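Local atomic coordinates of probable porin (PDB entry 4FT6), a protein that probably forms an outer-membrane beta-barrel channel of the OprD porin family in Pseudomonas aeruginosa, through which small solutes would diffuse. Residues A[96-101]-A[165-170]; A[138-143]-A[154-159]. All coordinates share one frame; numbering follows the deposited sequence.

Contact 1: residues A[96-101]-A[165-170]. With DMU (decyl-beta-D-maltopyranoside), chain F; C8E ((hydroxyethyloxy)tri(ethyloxy)octane), chain D.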
loop_
_atom_site.group_PDB
_atom_site.type_symbol
_atom_site.label_atom_id
_atom_site.label_comp_id
_atom_site.label_asym_id
_atom_site.label_seq_id
_atom_site.Cartn_x
_atom_site.Cartn_y
_atom_site.Cartn_z
ATOM N N TYR A 96 8.257 -12.564 -15.479
ATOM C CA TYR A 96 7.303 -11.617 -16.039
ATOM C C TYR A 96 7.918 -10.224 -16.045
ATOM O O TYR A 96 8.750 -9.885 -15.194
ATOM C CB TYR A 96 5.979 -11.642 -15.278
ATOM C CG TYR A 96 6.056 -11.248 -13.805
ATOM C CD1 TYR A 96 6.819 -11.977 -12.896
ATOM C CD2 TYR A 96 5.327 -10.168 -13.319
ATOM C CE1 TYR A 96 6.863 -11.626 -11.554
ATOM C CE2 TYR A 96 5.369 -9.810 -11.978
ATOM C CZ TYR A 96 6.134 -10.543 -11.102
ATOM O OH TYR A 96 6.174 -10.195 -9.772
ATOM N N ALA A 97 7.527 -9.419 -17.018
ATOM C CA ALA A 97 8.117 -8.103 -17.157
ATOM C C ALA A 97 7.046 -7.118 -17.553
ATOM O O ALA A 97 5.943 -7.498 -17.976
ATOM C CB ALA A 97 9.245 -8.109 -18.167
ATOM N N ARG A 98 7.358 -5.842 -17.386
ATOM C CA ARG A 98 6.420 -4.808 -17.764
ATOM C C ARG A 98 7.174 -3.506 -17.989
ATOM O O ARG A 98 8.172 -3.218 -17.317
ATOM C CB ARG A 98 5.365 -4.640 -16.682
ATOM C CG ARG A 98 4.149 -3.884 -17.145
ATOM C CD ARG A 98 3.135 -3.664 -16.030
ATOM N NE ARG A 98 2.239 -2.582 -16.429
ATOM C CZ ARG A 98 1.263 -2.722 -17.312
ATOM N NH1 ARG A 98 1.037 -3.909 -17.864
ATOM N NH2 ARG A 98 0.509 -1.679 -17.633
ATOM N N LEU A 99 6.711 -2.721 -18.948
ATOM C CA LEU A 99 7.359 -1.470 -19.259
ATOM C C LEU A 99 6.286 -0.448 -19.594
ATOM O O LEU A 99 5.499 -0.644 -20.519
ATOM C CB LEU A 99 8.301 -1.656 -20.440
ATOM C CG LEU A 99 9.205 -0.490 -20.846
ATOM C CD1 LEU A 99 9.957 0.035 -19.632
ATOM C CD2 LEU A 99 10.183 -0.931 -21.960
ATOM N N GLY A 100 6.230 0.625 -18.820
ATOM C CA GLY A 100 5.295 1.691 -19.112
ATOM C C GLY A 100 5.972 3.048 -19.162
ATOM O O GLY A 100 6.845 3.361 -18.336
ATOM N N VAL A 101 5.571 3.859 -20.132
ATOM C CA VAL A 101 6.095 5.213 -20.235
ATOM C C VAL A 101 5.118 6.165 -19.536
ATOM O O VAL A 101 3.950 5.829 -19.353
ATOM C CB VAL A 101 6.280 5.620 -21.714
ATOM C CG1 VAL A 101 4.934 5.990 -22.337
ATOM C CG2 VAL A 101 7.235 6.780 -21.829
ATOM N N SER A 165 2.177 -9.176 -15.567
ATOM C CA SER A 165 2.642 -8.337 -16.655
ATOM C C SER A 165 1.481 -7.493 -17.167
ATOM O O SER A 165 1.668 -6.373 -17.655
ATOM C CB SER A 165 3.184 -9.203 -17.794
ATOM O OG SER A 165 4.361 -9.861 -17.391
ATOM N N ASP A 166 0.277 -8.042 -17.044
ATOM C CA ASP A 166 -0.881 -7.514 -17.761
ATOM C C ASP A 166 -1.609 -6.415 -17.003
ATOM O O ASP A 166 -1.406 -6.232 -15.795
ATOM C CB ASP A 166 -1.860 -8.648 -18.081
ATOM C CG ASP A 166 -1.184 -9.834 -18.737
ATOM O OD1 ASP A 166 -0.174 -9.623 -19.447
ATOM O OD2 ASP A 166 -1.667 -10.972 -18.541
ATOM N N HIS A 167 -2.452 -5.677 -17.720
ATOM C CA HIS A 167 -3.376 -4.758 -17.075
ATOM C C HIS A 167 -4.815 -5.250 -17.258
ATOM O O HIS A 167 -5.105 -6.062 -18.151
ATOM C CB HIS A 167 -3.207 -3.320 -17.589
ATOM C CG HIS A 167 -3.654 -3.128 -19.006
ATOM N ND1 HIS A 167 -4.986 -3.160 -19.377
ATOM C CD2 HIS A 167 -2.955 -2.899 -20.129
ATOM C CE1 HIS A 167 -5.074 -2.982 -20.680
ATOM N NE2 HIS A 167 -3.857 -2.824 -21.167
ATOM N N GLN A 168 -5.706 -4.751 -16.404
ATOM C CA GLN A 168 -7.123 -5.122 -16.427
ATOM C C GLN A 168 -7.990 -3.948 -15.966
ATOM O O GLN A 168 -7.510 -3.084 -15.225
ATOM C CB GLN A 168 -7.355 -6.315 -15.499
ATOM C CG GLN A 168 -7.061 -6.001 -14.041
ATOM C CD GLN A 168 -6.989 -7.249 -13.168
ATOM O OE1 GLN A 168 -5.901 -7.757 -12.872
ATOM N NE2 GLN A 168 -8.148 -7.747 -12.754
ATOM N N ASP A 169 -9.254 -3.917 -16.395
ATOM C CA ASP A 169 -10.186 -2.903 -15.904
ATOM C C ASP A 169 -10.301 -2.969 -14.375
ATOM O O ASP A 169 -10.020 -4.006 -13.785
ATOM C CB ASP A 169 -11.564 -3.076 -16.541
ATOM C CG ASP A 169 -11.543 -2.867 -18.042
ATOM O OD1 ASP A 169 -10.543 -2.323 -18.562
ATOM O OD2 ASP A 169 -12.537 -3.238 -18.702
ATOM N N LEU A 170 -10.702 -1.861 -13.745
ATOM C CA LEU A 170 -10.785 -1.786 -12.287
ATOM C C LEU A 170 -12.008 -2.526 -11.733
ATOM O O LEU A 170 -13.008 -2.712 -12.441
ATOM C CB LEU A 170 -10.834 -0.335 -11.822
ATOM C CG LEU A 170 -9.623 0.589 -11.960
ATOM C CD1 LEU A 170 -8.394 -0.165 -12.418
ATOM C CD2 LEU A 170 -9.942 1.752 -12.899
HETATM C C1 DMU F . 4.403 -4.940 -21.358
HETATM C C2 DMU F . 2.874 -5.279 -21.166
HETATM C C3 DMU F . 2.407 -6.595 -22.075
HETATM C C4 DMU F . 3.574 -7.647 -22.163
HETATM O O5 DMU F . 4.764 -7.005 -22.506
HETATM C C6 DMU F . 5.222 -6.196 -21.454
HETATM O O7 DMU F . 1.082 -7.185 -21.757
HETATM O O16 DMU F . 6.619 -5.950 -21.580
HETATM C C18 DMU F . 7.454 -7.030 -21.927
HETATM C C19 DMU F . 8.895 -6.585 -22.170
HETATM C C22 DMU F . 9.337 -5.625 -21.075
HETATM C C25 DMU F . 10.622 -4.931 -21.514
HETATM C C28 DMU F . 11.719 -5.236 -20.496
HETATM C C31 DMU F . 11.903 -4.022 -19.591
HETATM C C34 DMU F . 12.242 -4.533 -18.205
HETATM C C37 DMU F . 13.263 -3.632 -17.553
HETATM C C40 DMU F . 13.363 -3.969 -16.087
HETATM C C43 DMU F . 14.732 -3.587 -15.610
HETATM O O49 DMU F . 4.754 -4.178 -20.277
HETATM O O55 DMU F . 1.989 -4.096 -21.102
HETATM C C57 DMU F . 3.198 -8.625 -23.209
HETATM O O61 DMU F . 3.031 -7.909 -24.386
HETATM C C5 DMU F . -1.065 -6.366 -21.040
HETATM C C7 DMU F . -2.029 -7.244 -21.738
HETATM C C8 DMU F . -2.023 -6.898 -23.293
HETATM C C9 DMU F . -1.194 -5.556 -23.552
HETATM O O1 DMU F . 0.099 -5.819 -23.180
HETATM C C10 DMU F . 0.201 -6.111 -21.834
HETATM O O2 DMU F . -1.571 -8.057 -24.109
HETATM O O3 DMU F . -1.653 -5.156 -20.740
HETATM O O4 DMU F . -3.267 -7.200 -21.109
HETATM C C11 DMU F . -1.180 -5.012 -24.960
HETATM O O6 DMU F . -0.325 -3.913 -25.003
HETATM C C1 C8E D . 1.693 2.432 -19.675
HETATM C C2 C8E D . 2.451 3.247 -20.730
HETATM C C3 C8E D . 2.319 2.645 -22.132
HETATM C C4 C8E D . 3.550 1.865 -22.589
HETATM C C5 C8E D . 4.391 2.684 -23.565
HETATM C C6 C8E D . 5.549 1.927 -24.204
HETATM C C7 C8E D . 6.918 2.366 -23.688
HETATM C C8 C8E D . 7.989 2.102 -24.748
HETATM O O9 C8E D . 9.204 2.790 -24.519
HETATM C C10 C8E D . 10.156 2.055 -23.775
HETATM C C11 C8E D . 11.460 1.883 -24.556
HETATM O O12 C8E D . 11.974 3.113 -25.025
HETATM C C13 C8E D . 13.380 3.110 -25.189
HETATM C C14 C8E D . 13.935 4.532 -25.180
HETATM O O15 C8E D . 14.563 4.824 -23.948
#
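Ser-165 meets strand residues Tyr-96, Ala-97 and Arg-98 with both its side chain and its carbonyl. Its OG stands anti to the carbonyl carbon and beside the backbone N; from there Ser-165 OG donates to Ala-97 O at 2.9 Å, arriving well off the C=O direction. The same hydroxyl lies against the aliphatic root of the tyrosine, with Ser-165 OG 3.2 Å from Tyr-96 CB, while the phenol end of Tyr-96 turns elsewhere and bonds to Leu-83 O. In the reverse direction, Arg-98 NH1 donates to Ser-165 O at 2.6 Å. This oxygen sits at the edge of the guanidinium, close to its plane, though the hydrogen bond is bent, 143° at the hydrogen. Arg-98 reaches it with CG anti to the backbone N (chi1 -164°) and a chain extended from CG to NE; its NE forms a salt bridge with Glu-116.

These bonds tie the loop that follows strand 149-160 to strand 95-107 of the porin barrel; the segments touch through Ser-165 OG, Ser-165 O and Arg-98, with the touching parts running well off parallel. A decyl maltoside lies against both segments: Leu-99 N donates to its O49 at 2.8 Å.

At Asp-166 CB leaves CA pointing away from the strand, and CA packs on the detergent sugar, 3.5 Å from C5. His-167 then crosses Arg-98 at about a right angle, with ring and guanidinium planes 86° apart; Arg-98 NH2 lies at the ring's edge, near its plane, and is 4.1 Å from His-167 CB.

Contact 2: residues A[138-143]-A[154-159]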
loop_
_atom_site.group_PDB
_atom_site.type_symbol
_atom_site.label_atom_id
_atom_site.label_comp_id
_atom_site.label_asym_id
_atom_site.label_seq_id
_atom_site.Cartn_x
_atom_site.Cartn_y
_atom_site.Cartn_z
ATOM N N GLY A 138 -3.588 5.849 -16.239
ATOM C CA GLY A 138 -4.473 6.982 -16.418
ATOM C C GLY A 138 -3.678 8.266 -16.319
ATOM O O GLY A 138 -2.604 8.381 -16.931
ATOM N N GLY A 139 -4.192 9.226 -15.551
ATOM C CA GLY A 139 -3.603 10.546 -15.503
ATOM C C GLY A 139 -3.817 11.177 -14.144
ATOM O O GLY A 139 -4.909 11.071 -13.558
ATOM N N MET A 140 -2.782 11.838 -13.632
ATOM C CA MET A 140 -2.888 12.477 -12.332
ATOM C C MET A 140 -2.528 13.942 -12.402
ATOM O O MET A 140 -1.518 14.334 -13.003
ATOM C CB MET A 140 -1.993 11.787 -11.297
ATOM C CG MET A 140 -2.315 10.331 -11.067
ATOM S SD MET A 140 -1.064 9.561 -10.025
ATOM C CE MET A 140 -1.528 10.244 -8.435
ATOM N N LEU A 141 -3.372 14.747 -11.776
ATOM C CA LEU A 141 -3.094 16.159 -11.616
ATOM C C LEU A 141 -2.806 16.414 -10.134
ATOM O O LEU A 141 -3.492 15.888 -9.251
ATOM C CB LEU A 141 -4.290 16.990 -12.086
ATOM C CG LEU A 141 -4.110 18.499 -12.187
ATOM C CD1 LEU A 141 -2.863 18.778 -12.989
ATOM C CD2 LEU A 141 -5.314 19.136 -12.864
ATOM N N THR A 142 -1.775 17.206 -9.874
ATOM C CA THR A 142 -1.402 17.578 -8.523
ATOM C C THR A 142 -1.079 19.066 -8.520
ATOM O O THR A 142 -0.250 19.535 -9.318
ATOM C CB THR A 142 -0.165 16.820 -8.076
ATOM O OG1 THR A 142 -0.316 15.428 -8.397
ATOM C CG2 THR A 142 0.065 17.024 -6.560
ATOM N N SER A 143 -1.732 19.823 -7.647
ATOM C CA SER A 143 -1.559 21.268 -7.697
ATOM C C SER A 143 -1.415 21.893 -6.326
ATOM O O SER A 143 -2.191 21.603 -5.406
ATOM C CB SER A 143 -2.690 21.942 -8.472
ATOM O OG SER A 143 -2.375 23.309 -8.653
ATOM N N GLY A 154 -7.716 13.323 -10.772
ATOM C CA GLY A 154 -7.254 12.364 -11.748
ATOM C C GLY A 154 -8.304 11.336 -12.118
ATOM O O GLY A 154 -9.377 11.252 -11.492
ATOM N N GLN A 155 -7.979 10.550 -13.144
ATOM C CA GLN A 155 -8.830 9.463 -13.595
ATOM C C GLN A 155 -7.968 8.256 -13.955
ATOM O O GLN A 155 -6.991 8.371 -14.699
ATOM C CB GLN A 155 -9.691 9.896 -14.803
ATOM C CG GLN A 155 -10.140 8.743 -15.692
ATOM C CD GLN A 155 -11.014 9.176 -16.869
ATOM O OE1 GLN A 155 -10.854 8.682 -17.993
ATOM N NE2 GLN A 155 -11.962 10.078 -16.606
ATOM N N MET A 156 -8.329 7.096 -13.424
ATOM C CA MET A 156 -7.631 5.872 -13.768
ATOM C C MET A 156 -8.567 5.016 -14.609
ATOM O O MET A 156 -9.787 5.077 -14.424
ATOM C CB MET A 156 -7.244 5.126 -12.492
ATOM C CG MET A 156 -5.768 5.113 -12.218
ATOM S SD MET A 156 -5.127 6.752 -11.954
ATOM C CE MET A 156 -3.429 6.440 -11.545
ATOM N N ARG A 157 -8.012 4.231 -15.532
ATOM C CA ARG A 157 -8.824 3.371 -16.399
ATOM C C ARG A 157 -8.567 1.894 -16.212
ATOM O O ARG A 157 -9.469 1.078 -16.406
ATOM C CB ARG A 157 -8.622 3.741 -17.866
ATOM C CG ARG A 157 -8.893 5.194 -18.083
ATOM C CD ARG A 157 -9.062 5.564 -19.513
ATOM N NE ARG A 157 -9.786 6.823 -19.559
ATOM C CZ ARG A 157 -10.264 7.378 -20.661
ATOM N NH1 ARG A 157 -10.096 6.783 -21.833
ATOM N NH2 ARG A 157 -10.920 8.529 -20.574
ATOM N N SER A 158 -7.337 1.559 -15.838
ATOM C CA SER A 158 -6.960 0.180 -15.612
ATOM C C SER A 158 -5.833 0.088 -14.588
ATOM O O SER A 158 -5.202 1.093 -14.239
ATOM C CB SER A 158 -6.455 -0.414 -16.901
ATOM O OG SER A 158 -5.160 0.098 -17.119
ATOM N N LEU A 159 -5.582 -1.129 -14.117
ATOM C CA LEU A 159 -4.475 -1.375 -13.207
ATOM C C LEU A 159 -3.672 -2.581 -13.676
ATOM O O LEU A 159 -4.150 -3.378 -14.486
ATOM C CB LEU A 159 -4.990 -1.608 -11.787
ATOM C CG LEU A 159 -5.961 -2.774 -11.536
ATOM C CD1 LEU A 159 -5.282 -4.152 -11.507
ATOM C CD2 LEU A 159 -6.709 -2.544 -10.219
#
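Gly-139 and Gln-155 form an antiparallel hydrogen-bonded pair, the evidence being two reciprocal backbone bonds: Gly-139 N to Gln-155 O at 3.0 Å and Gln-155 N to Gly-139 O at 3.1 Å. The flanking pairs, Gly-138 with Met-156 and Met-140 with Gly-154, are non-hydrogen-bonded, and at the first of them a CA-H...O contact adds to the grip on one carbonyl, Gly-138 CA lying 3.4 Å from Gln-155 O.

Apolar contact between side chains is confined to Met-140 and the end of Met-156. Met-140 CG approaches the terminal methyl of Met-156, CE, at 4.1 Å, and the two chains cross obliquely. Met-156 is bent at chi2 (63°), which puts SD on the same side as CA instead of anti to it. Leu-117 touches both methionines.

Polar side-chain bonding runs along strand 154-159 instead of across the pair. Arg-157 grips Gln-155 side-on: NE at 2.7 Å and NH2 at 2.6 Å both donate to Gln-155 OE1, which lies 4° out of the guanidinium plane. With Gln-155 NE2 bonded to Asp-184, both ends of the amide are engaged.

The chain turns a corner at Gly-138, and next to it Arg-157 and Ser-158 both face Gln-137, a classic beta bulge. Beyond this irregularity, segments 139-143 and 154-159 run antiparallel, their axes at 164° with a closest approach of 5.0 Å. They belong to the beta hairpin of strands 139-143 and 149-160, in the wall of an OprD-family porin barrel.

Strand 149-160 connects the two contacts, whose centres are about 16 Å apart: contact 2 pairs it with strand 139-143, and the chain leaving it enters the 165-170 segment of contact 1. Residues 138-159 lie between 101 and 165 in the chain, so contact 2 is nested inside the loop contact 1 closes. They also touch directly, by a probable hydrogen bond from Gln-168 N to Leu-159 O at 2.8 Å and by packing of His-167 CB on Leu-159 O at 3.2 Å. The decyl maltoside lies against both segments of contact 1, but is about 13 Å from the Gly-138 position of contact 2, which has a C8E about 8 Å away.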